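Local atomic coordinates of LbaCas13a H328A (C2c2) (Lachnospiraceae bacterium NK4A179, PDB entry 5WLH), a protein that binds a precursor CRISPR guide RNA and, as a Cas13a-type nuclease, probably processes that precursor and cleaves target RNA complementary to the guide. Residues A[20-25]-A[55-60]; A[37-42]-A[47-52]; A[67-72]-A[228-233]. All blocks are in the same frame, centred on the assembly; numbering follows the deposited sequence.

Contact 1 of 3, residues A[20-25]-A[55-60]. With nucleotides of chain B.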
# COMPACT_ATOMS: atom_id res chain seq x y z
N VAL A 20 -7.04 -18.44 14.36
CA VAL A 20 -5.63 -18.29 14.04
C VAL A 20 -5.10 -19.49 13.26
O VAL A 20 -4.18 -19.35 12.45
CB VAL A 20 -4.83 -18.04 15.34
CG1 VAL A 20 -4.92 -19.26 16.26
CG2 VAL A 20 -3.38 -17.67 15.04
N ASN A 21 -5.68 -20.68 13.48
CA ASN A 21 -5.26 -21.87 12.75
C ASN A 21 -5.62 -21.79 11.27
O ASN A 21 -4.85 -22.22 10.41
CB ASN A 21 -5.91 -23.13 13.33
CG ASN A 21 -5.50 -23.42 14.76
OD1 ASN A 21 -5.46 -22.52 15.60
ND2 ASN A 21 -5.23 -24.69 15.04
N ALA A 22 -6.80 -21.26 10.97
CA ALA A 22 -7.47 -21.50 9.71
C ALA A 22 -7.58 -20.22 8.90
O ALA A 22 -7.36 -19.11 9.39
CB ALA A 22 -8.85 -22.10 9.97
N LYS A 23 -7.91 -20.38 7.63
CA LYS A 23 -8.28 -19.24 6.81
C LYS A 23 -9.77 -19.31 6.51
O LYS A 23 -10.41 -20.36 6.63
CB LYS A 23 -7.48 -19.22 5.51
CG LYS A 23 -5.97 -19.21 5.77
CD LYS A 23 -5.19 -18.89 4.51
CE LYS A 23 -3.76 -18.51 4.85
NZ LYS A 23 -3.61 -17.05 5.11
N THR A 24 -10.32 -18.17 6.11
CA THR A 24 -11.69 -18.16 5.62
C THR A 24 -11.67 -17.84 4.13
O THR A 24 -10.73 -17.22 3.63
CB THR A 24 -12.57 -17.15 6.35
OG1 THR A 24 -12.25 -15.82 5.90
CG2 THR A 24 -12.36 -17.24 7.84
N ALA A 25 -12.69 -18.32 3.44
CA ALA A 25 -12.92 -17.93 2.06
C ALA A 25 -14.41 -17.88 1.87
O ALA A 25 -15.18 -18.37 2.70
CB ALA A 25 -12.27 -18.91 1.07
N ASP A 55 -18.04 -26.02 13.04
CA ASP A 55 -18.66 -25.81 14.34
C ASP A 55 -17.73 -26.22 15.47
O ASP A 55 -17.48 -25.45 16.40
CB ASP A 55 -19.98 -26.58 14.42
CG ASP A 55 -21.08 -25.95 13.61
OD1 ASP A 55 -20.88 -24.82 13.11
OD2 ASP A 55 -22.15 -26.57 13.47
N ARG A 56 -17.19 -27.45 15.38
CA ARG A 56 -16.34 -27.97 16.45
C ARG A 56 -15.04 -27.20 16.55
O ARG A 56 -14.50 -27.03 17.64
CB ARG A 56 -16.05 -29.46 16.21
CG ARG A 56 -15.02 -30.05 17.17
CD ARG A 56 -13.83 -30.69 16.44
NE ARG A 56 -12.78 -29.73 16.08
CZ ARG A 56 -11.68 -29.51 16.80
NH1 ARG A 56 -11.48 -30.19 17.93
NH2 ARG A 56 -10.79 -28.62 16.40
N TYR A 57 -14.52 -26.73 15.41
CA TYR A 57 -13.30 -25.94 15.43
C TYR A 57 -13.51 -24.65 16.21
O TYR A 57 -12.67 -24.26 17.03
CB TYR A 57 -12.84 -25.65 14.00
CG TYR A 57 -11.72 -24.66 13.95
CD1 TYR A 57 -10.40 -25.07 14.09
CD2 TYR A 57 -11.98 -23.31 13.80
CE1 TYR A 57 -9.37 -24.15 14.06
CE2 TYR A 57 -10.97 -22.39 13.77
CZ TYR A 57 -9.67 -22.82 13.90
OH TYR A 57 -8.66 -21.88 13.88
N ILE A 58 -14.62 -23.96 15.96
CA ILE A 58 -14.91 -22.73 16.69
C ILE A 58 -15.08 -23.05 18.17
O ILE A 58 -14.43 -22.43 19.03
CB ILE A 58 -16.16 -22.05 16.10
CG1 ILE A 58 -15.86 -21.58 14.67
CG2 ILE A 58 -16.60 -20.87 16.97
CD1 ILE A 58 -14.69 -20.60 14.59
N GLU A 59 -15.92 -24.04 18.49
CA GLU A 59 -16.10 -24.48 19.88
C GLU A 59 -14.76 -24.72 20.56
O GLU A 59 -14.51 -24.22 21.66
CB GLU A 59 -16.94 -25.76 19.94
CG GLU A 59 -18.40 -25.64 19.53
CD GLU A 59 -19.13 -26.98 19.57
OE1 GLU A 59 -19.38 -27.50 20.68
OE2 GLU A 59 -19.45 -27.53 18.48
N SER A 60 -13.88 -25.50 19.92
CA SER A 60 -12.61 -25.84 20.54
C SER A 60 -11.75 -24.60 20.77
O SER A 60 -11.08 -24.49 21.81
CB SER A 60 -11.86 -26.85 19.67
OG SER A 60 -10.46 -26.66 19.80
P G B 23 -11.78 -13.96 13.65
OP1 G B 23 -10.77 -15.06 13.68
OP2 G B 23 -11.47 -12.66 14.27
O5' G B 23 -12.21 -13.64 12.15
C5' G B 23 -12.61 -14.69 11.29
C4' G B 23 -13.01 -14.15 9.95
O4' G B 23 -14.05 -13.15 10.09
C3' G B 23 -11.93 -13.43 9.19
O3' G B 23 -11.01 -14.32 8.58
C2' G B 23 -12.73 -12.60 8.19
O2' G B 23 -13.20 -13.43 7.14
C1' G B 23 -13.93 -12.20 9.05
N9 G B 23 -13.78 -10.86 9.66
C8 G B 23 -13.41 -10.56 10.95
N7 G B 23 -13.40 -9.27 11.18
C5 G B 23 -13.81 -8.69 9.97
C6 G B 23 -14.00 -7.34 9.60
O6 G B 23 -13.84 -6.34 10.32
N1 G B 23 -14.43 -7.20 8.28
C2 G B 23 -14.62 -8.26 7.41
N2 G B 23 -15.03 -8.00 6.16
N3 G B 23 -14.45 -9.53 7.75
C4 G B 23 -14.04 -9.66 9.03
P A B 26 -7.30 -8.34 0.57
OP1 A B 26 -6.87 -7.08 -0.08
OP2 A B 26 -7.72 -8.41 1.99
O5' A B 26 -8.48 -8.95 -0.29
C5' A B 26 -8.50 -8.88 -1.71
C4' A B 26 -9.93 -8.95 -2.19
O4' A B 26 -10.44 -10.28 -1.93
C3' A B 26 -10.87 -7.99 -1.47
O3' A B 26 -11.94 -7.64 -2.34
C2' A B 26 -11.40 -8.86 -0.33
O2' A B 26 -12.60 -8.43 0.26
C1' A B 26 -11.52 -10.22 -1.02
N9 A B 26 -11.35 -11.31 -0.07
C8 A B 26 -10.17 -11.90 0.29
N7 A B 26 -10.32 -12.83 1.22
C5 A B 26 -11.68 -12.83 1.47
C6 A B 26 -12.46 -13.60 2.34
N6 A B 26 -11.91 -14.52 3.15
N1 A B 26 -13.78 -13.36 2.38
C2 A B 26 -14.30 -12.42 1.57
N3 A B 26 -13.66 -11.64 0.70
C4 A B 26 -12.33 -11.90 0.69

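Contact 2 of 3, residues A[37-42]-A[47-52]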
# COMPACT_ATOMS: atom_id res chain seq x y z
N LEU A 37 -14.23 -22.25 6.41
CA LEU A 37 -12.96 -22.29 7.11
C LEU A 37 -12.10 -23.38 6.48
O LEU A 37 -12.60 -24.47 6.18
CB LEU A 37 -13.13 -22.61 8.60
CG LEU A 37 -13.64 -21.55 9.56
CD1 LEU A 37 -13.48 -22.09 10.99
CD2 LEU A 37 -12.82 -20.29 9.38
N TYR A 38 -10.83 -23.08 6.29
CA TYR A 38 -9.93 -24.10 5.77
C TYR A 38 -8.55 -23.98 6.38
O TYR A 38 -8.07 -22.89 6.69
CB TYR A 38 -9.83 -24.05 4.24
CG TYR A 38 -9.22 -22.80 3.63
CD1 TYR A 38 -9.96 -21.64 3.49
CD2 TYR A 38 -7.93 -22.82 3.11
CE1 TYR A 38 -9.41 -20.50 2.87
CE2 TYR A 38 -7.38 -21.71 2.48
CZ TYR A 38 -8.12 -20.56 2.38
OH TYR A 38 -7.57 -19.45 1.76
N ASN A 39 -7.94 -25.14 6.57
CA ASN A 39 -6.59 -25.23 7.10
C ASN A 39 -5.58 -25.03 5.99
O ASN A 39 -5.75 -25.52 4.88
CB ASN A 39 -6.40 -26.58 7.78
CG ASN A 39 -7.56 -26.93 8.70
OD1 ASN A 39 -7.72 -26.32 9.76
ND2 ASN A 39 -8.39 -27.89 8.28
N ASP A 40 -4.53 -24.27 6.29
CA ASP A 40 -3.57 -23.89 5.27
C ASP A 40 -2.16 -23.90 5.84
O ASP A 40 -1.94 -23.31 6.91
CB ASP A 40 -3.92 -22.50 4.74
CG ASP A 40 -3.08 -22.12 3.53
OD1 ASP A 40 -3.06 -22.90 2.56
OD2 ASP A 40 -2.44 -21.04 3.56
N PRO A 41 -1.19 -24.55 5.18
CA PRO A 41 -1.35 -25.36 3.97
C PRO A 41 -1.92 -26.74 4.28
O PRO A 41 -1.66 -27.33 5.33
CB PRO A 41 0.08 -25.46 3.44
CG PRO A 41 0.92 -25.43 4.66
CD PRO A 41 0.20 -24.57 5.67
N SER A 42 -2.72 -27.26 3.35
CA SER A 42 -3.28 -28.59 3.50
C SER A 42 -3.45 -29.19 2.12
O SER A 42 -3.18 -28.54 1.10
CB SER A 42 -4.61 -28.55 4.25
OG SER A 42 -5.00 -29.84 4.64
N SER A 47 -8.44 -29.92 3.76
CA SER A 47 -8.33 -28.49 4.02
C SER A 47 -9.66 -27.88 4.45
O SER A 47 -9.77 -27.32 5.54
CB SER A 47 -7.81 -27.77 2.76
OG SER A 47 -7.75 -26.37 3.00
N ARG A 48 -10.65 -27.94 3.58
CA ARG A 48 -11.92 -27.28 3.83
C ARG A 48 -12.69 -27.99 4.93
O ARG A 48 -12.87 -29.21 4.87
CB ARG A 48 -12.74 -27.25 2.55
CG ARG A 48 -14.15 -26.80 2.73
CD ARG A 48 -14.84 -26.62 1.38
NE ARG A 48 -16.26 -26.36 1.55
CZ ARG A 48 -17.08 -26.02 0.56
NH1 ARG A 48 -18.36 -25.81 0.81
NH2 ARG A 48 -16.62 -25.88 -0.68
N LYS A 49 -13.17 -27.23 5.92
CA LYS A 49 -13.92 -27.82 7.03
C LYS A 49 -15.40 -27.98 6.67
O LYS A 49 -16.03 -27.03 6.19
CB LYS A 49 -13.79 -26.96 8.28
CG LYS A 49 -12.37 -26.81 8.74
CD LYS A 49 -12.29 -25.98 10.03
CE LYS A 49 -10.84 -25.65 10.32
NZ LYS A 49 -10.03 -26.88 10.56
N ASN A 50 -15.95 -29.18 6.90
CA ASN A 50 -17.38 -29.38 6.73
C ASN A 50 -18.11 -28.70 7.88
O ASN A 50 -17.49 -28.17 8.80
CB ASN A 50 -17.71 -30.88 6.65
CG ASN A 50 -17.23 -31.67 7.86
OD1 ASN A 50 -17.46 -31.28 9.01
ND2 ASN A 50 -16.57 -32.81 7.61
N ASP A 51 -19.45 -28.71 7.83
CA ASP A 51 -20.22 -27.90 8.78
C ASP A 51 -19.92 -28.30 10.22
O ASP A 51 -19.68 -27.44 11.08
CB ASP A 51 -21.72 -28.04 8.50
CG ASP A 51 -22.14 -27.32 7.25
OD1 ASP A 51 -21.55 -26.26 6.94
OD2 ASP A 51 -23.07 -27.80 6.57
N GLU A 52 -19.92 -29.60 10.50
CA GLU A 52 -19.68 -30.08 11.85
C GLU A 52 -18.27 -29.72 12.31
O GLU A 52 -18.08 -29.26 13.45
CB GLU A 52 -19.91 -31.59 11.93
CG GLU A 52 -18.98 -32.34 12.87
CD GLU A 52 -19.45 -32.31 14.32
OE1 GLU A 52 -18.93 -33.12 15.13
OE2 GLU A 52 -20.33 -31.50 14.66
O HOH W 1 -16.00 -24.34 6.74

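Contact 3 of 3, residues A[67-72]-A[228-233]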
# COMPACT_ATOMS: atom_id res chain seq x y z
N LYS A 67 -9.64 -21.68 31.08
CA LYS A 67 -9.01 -21.79 32.39
C LYS A 67 -8.01 -20.68 32.67
O LYS A 67 -7.60 -20.51 33.83
CB LYS A 67 -8.36 -23.17 32.55
CG LYS A 67 -9.30 -24.23 33.17
CD LYS A 67 -10.73 -24.10 32.61
CE LYS A 67 -11.73 -24.96 33.36
NZ LYS A 67 -12.97 -25.13 32.56
N LEU A 68 -7.61 -19.91 31.66
CA LEU A 68 -6.82 -18.71 31.89
C LEU A 68 -7.70 -17.47 32.08
O LEU A 68 -7.17 -16.36 32.18
CB LEU A 68 -5.85 -18.50 30.73
CG LEU A 68 -4.58 -19.37 30.76
CD1 LEU A 68 -3.74 -19.12 29.52
CD2 LEU A 68 -3.77 -19.12 32.03
N TYR A 69 -9.02 -17.64 32.14
CA TYR A 69 -9.93 -16.50 32.24
C TYR A 69 -9.70 -15.74 33.54
O TYR A 69 -9.71 -16.33 34.63
CB TYR A 69 -11.37 -16.99 32.16
CG TYR A 69 -12.40 -15.89 32.07
CD1 TYR A 69 -12.82 -15.21 33.22
CD2 TYR A 69 -12.97 -15.54 30.86
CE1 TYR A 69 -13.75 -14.21 33.15
CE2 TYR A 69 -13.92 -14.54 30.78
CZ TYR A 69 -14.30 -13.87 31.92
OH TYR A 69 -15.25 -12.87 31.85
N ARG A 70 -9.47 -14.43 33.42
CA ARG A 70 -9.34 -13.53 34.56
C ARG A 70 -10.08 -12.24 34.26
O ARG A 70 -10.06 -11.75 33.13
CB ARG A 70 -7.88 -13.22 34.89
CG ARG A 70 -7.03 -14.45 35.19
CD ARG A 70 -7.23 -14.91 36.63
NE ARG A 70 -6.32 -15.98 37.02
CZ ARG A 70 -6.48 -17.26 36.67
NH1 ARG A 70 -7.50 -17.61 35.90
NH2 ARG A 70 -5.61 -18.17 37.09
N ILE A 71 -10.72 -11.68 35.30
CA ILE A 71 -11.45 -10.42 35.15
C ILE A 71 -10.51 -9.31 34.71
O ILE A 71 -10.87 -8.45 33.90
CB ILE A 71 -12.16 -10.07 36.47
CG1 ILE A 71 -13.18 -11.15 36.84
CG2 ILE A 71 -12.80 -8.69 36.41
CD1 ILE A 71 -14.20 -11.40 35.77
N PHE A 72 -9.28 -9.31 35.23
CA PHE A 72 -8.30 -8.26 34.97
C PHE A 72 -7.11 -8.81 34.19
O PHE A 72 -6.63 -9.91 34.47
CB PHE A 72 -7.82 -7.64 36.28
CG PHE A 72 -8.91 -6.93 37.05
CD1 PHE A 72 -9.46 -5.75 36.57
CD2 PHE A 72 -9.38 -7.44 38.25
CE1 PHE A 72 -10.46 -5.09 37.27
CE2 PHE A 72 -10.38 -6.78 38.97
CZ PHE A 72 -10.92 -5.61 38.47
N GLU A 228 -21.59 -15.61 31.42
CA GLU A 228 -21.87 -15.68 29.98
C GLU A 228 -20.59 -15.50 29.18
O GLU A 228 -20.41 -16.13 28.12
CB GLU A 228 -22.88 -14.61 29.57
CG GLU A 228 -24.22 -14.71 30.24
CD GLU A 228 -25.08 -13.50 29.96
OE1 GLU A 228 -24.86 -12.86 28.90
OE2 GLU A 228 -25.95 -13.16 30.80
N ASP A 229 -19.69 -14.64 29.66
CA ASP A 229 -18.42 -14.40 28.99
C ASP A 229 -17.48 -15.58 29.16
O ASP A 229 -16.84 -16.04 28.20
CB ASP A 229 -17.80 -13.11 29.53
CG ASP A 229 -16.59 -12.66 28.74
OD1 ASP A 229 -16.68 -12.64 27.50
OD2 ASP A 229 -15.57 -12.31 29.37
N PHE A 230 -17.39 -16.10 30.39
CA PHE A 230 -16.52 -17.24 30.68
C PHE A 230 -16.85 -18.45 29.83
O PHE A 230 -15.95 -19.16 29.36
CB PHE A 230 -16.63 -17.58 32.17
CG PHE A 230 -15.88 -18.83 32.58
CD1 PHE A 230 -14.55 -18.76 32.92
CD2 PHE A 230 -16.53 -20.05 32.66
CE1 PHE A 230 -13.86 -19.90 33.31
CE2 PHE A 230 -15.85 -21.19 33.05
CZ PHE A 230 -14.52 -21.10 33.38
N TYR A 231 -18.14 -18.73 29.64
CA TYR A 231 -18.59 -19.87 28.86
C TYR A 231 -18.82 -19.52 27.40
O TYR A 231 -19.30 -20.38 26.64
CB TYR A 231 -19.87 -20.45 29.46
CG TYR A 231 -19.61 -21.23 30.74
CD1 TYR A 231 -18.93 -22.45 30.71
CD2 TYR A 231 -20.04 -20.74 31.97
CE1 TYR A 231 -18.68 -23.16 31.88
CE2 TYR A 231 -19.80 -21.45 33.14
CZ TYR A 231 -19.12 -22.65 33.09
OH TYR A 231 -18.88 -23.34 34.27
N HIS A 232 -18.49 -18.30 26.99
CA HIS A 232 -18.57 -17.83 25.60
C HIS A 232 -19.91 -18.16 24.96
O HIS A 232 -19.98 -18.65 23.83
CB HIS A 232 -17.43 -18.41 24.78
CG HIS A 232 -16.08 -18.11 25.35
ND1 HIS A 232 -15.33 -19.06 26.02
CD2 HIS A 232 -15.34 -16.98 25.35
CE1 HIS A 232 -14.19 -18.51 26.41
NE2 HIS A 232 -14.17 -17.25 26.02
N VAL A 233 -21.00 -17.87 25.67
CA VAL A 233 -22.30 -18.32 25.18
C VAL A 233 -22.67 -17.58 23.89
O VAL A 233 -23.32 -18.16 23.01
CB VAL A 233 -23.38 -18.16 26.25
CG1 VAL A 233 -23.08 -19.09 27.43
CG2 VAL A 233 -23.47 -16.72 26.70

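Contact 1 of 3, residues A[20-25]-A[55-60]
The phenol end of Tyr-57 is the part of helix 51-64 that meets Asn-21 and Ala-22, at the approach to strand 22-28. Along the helix, Asp-55 comes first and turns elsewhere, its OD1 hydrogen-bonded to Ser-240 OG. Tyr-57 follows. With CG anti to the backbone N (chi1 171°), its ring projects from the helix toward residues 21 and 22. There its OH accepts a weak hydrogen bond from Asn-21 N, long at 3.2 Å and bent to 128° at the hydrogen. The Asn-21 side chain, poorly ordered, lies at the ring edge with its amide plane steeply tilted to the ring. Ala-22 CB approaches obliquely, 4.1 Å from Tyr-57 CZ. Next along, Ile-58 faces Val-239 and Ile-243 of helix 233-244.

Further along the strand, Thr-24 serves the RNA: its OG1 shares a 2.9 Å hydrogen bond with O2' of G23 of chain B and accepts a weak one, 3.1 Å, from N6 of A26 of chain B. The chemistry is thus divided: one weak polar bond and slight apolar packing join the helix to residues 21 and 22, while a single threonine hydroxyl meets a ribose and, weakly, a base of the bound pre-crRNA.

Contact 2 of 3, residues A[37-42]-A[47-52]
An antiparallel beta bridge joins Tyr-38, near the end of strand 33-39, to Arg-48 on the segment leading into helix 51-64. The two form a non-hydrogen-bonded pair with their CA atoms 4.2 Å apart, and the bridge is defined by a backbone bond on each flank. On one, Lys-49 N reaches Leu-37 O at 2.8 Å, with 170° at the hydrogen. On the other, Asn-39 N donates to Ser-47 O over 3.0 Å. The backbone of Tyr-38 bonds Lys-23 on its other side, so residues 47-49 lie along the edge of strand 33-39 away from strand 22-28.

Side chains also meet on both flanks. Lys-49 runs obliquely past Leu-37, its CD against Leu-37 CB, then bends at its last torsion (chi4 -62°) to bring NZ to Asn-39. NZ lies in the carbonyl plane of the amide, on a lone pair of Asn-39 OD1. At 2.5 Å the Lys-49 NZ to Asn-39 OD1 bond is unusually short, and Asn-39 ND2, also a donor, stands close to the same ammonium, so the exact placement of these groups is doubtful. A water accepts from Leu-37 N at 2.8 Å and lies within bonding distance of Lys-49 O, between the two backbones beyond the bridge.

Outside the pair, Arg-48 forms a salt bridge with Glu-34, and Tyr-38 OH bonds Arg-938 of helix 915-941. Asn-50 is the N-cap of helix 51-64, its OD1 accepting from Asp-53 N. At the loop end, Ser-47 OG lies at the edge of the Tyr-38 ring and donates to Asn-39 O at 2.9 Å, while Ser-47 CB rests 3.6 Å from Ser-42 CB.

Contact 3 of 3, residues A[67-72]-A[228-233]
One face of the Tyr-69 ring is covered by Phe-230, whose CA makes a CH-pi contact 4.2 Å from the ring centroid and whose CB lies over the ring centre. The edge of the Phe-230 ring is turned to the Tyr-69 face as well, a T-shaped pair with planes at 79° and centroids 5.5 Å apart. Its closest approach is Phe-230 CD1 to Tyr-69 CG, 3.7 Å. At the edge of the Tyr-69 ring sits the Asp-229 carboxylate, its plane turned 67° from the ring. Tyr-69 OH donates to the anti lone pair of Asp-229 OD2 over 2.6 Å, and Ser-189 OG hydrogen-bonds the same oxygen. The reach depends on Tyr-69 CG standing anti to the backbone N (chi1 -173°), which lays the ring against the helix end. A phenylalanine here lacks the hydroxyl and would probably leave Asp-229 OD2 without this partner and the loop less firmly tied to the helix end.

Behind Phe-230, its CD2 lies 3.5 Å above the face of Tyr-231. The contact sits on a helix terminus: His-232 has positive phi, Val-233 N bonds Glu-228 O at 3.1 Å, and His-232 N bonds Asp-229 O at 3.0 Å. These are the marks of a Schellman motif closing helix 218-230, with His-232 doubling as N-cap of helix 233-244.

In the fold
Contacts 1 and 2 are neighbours, their centres about 8 Å apart, and contact 2 is nested within the chain loop closed by contact 1. They share helix 51-64 and the antiparallel hairpin of strands 22-28 and 33-39, and they touch where Tyr-57 CD2 lies 3.4 Å from Leu-37 CD1. Contact 3 follows in series, using the loop after helix 51-64 and the end of helix 218-230; its centre lies about 19 Å from that of contact 1 and about 27 Å from that of contact 2. Helix 233-244, begun at contact 3, runs back to helix 51-64. The N-terminal hairpin is thereby linked to the helical region beyond it, beside the guide RNA that Thr-24 touches.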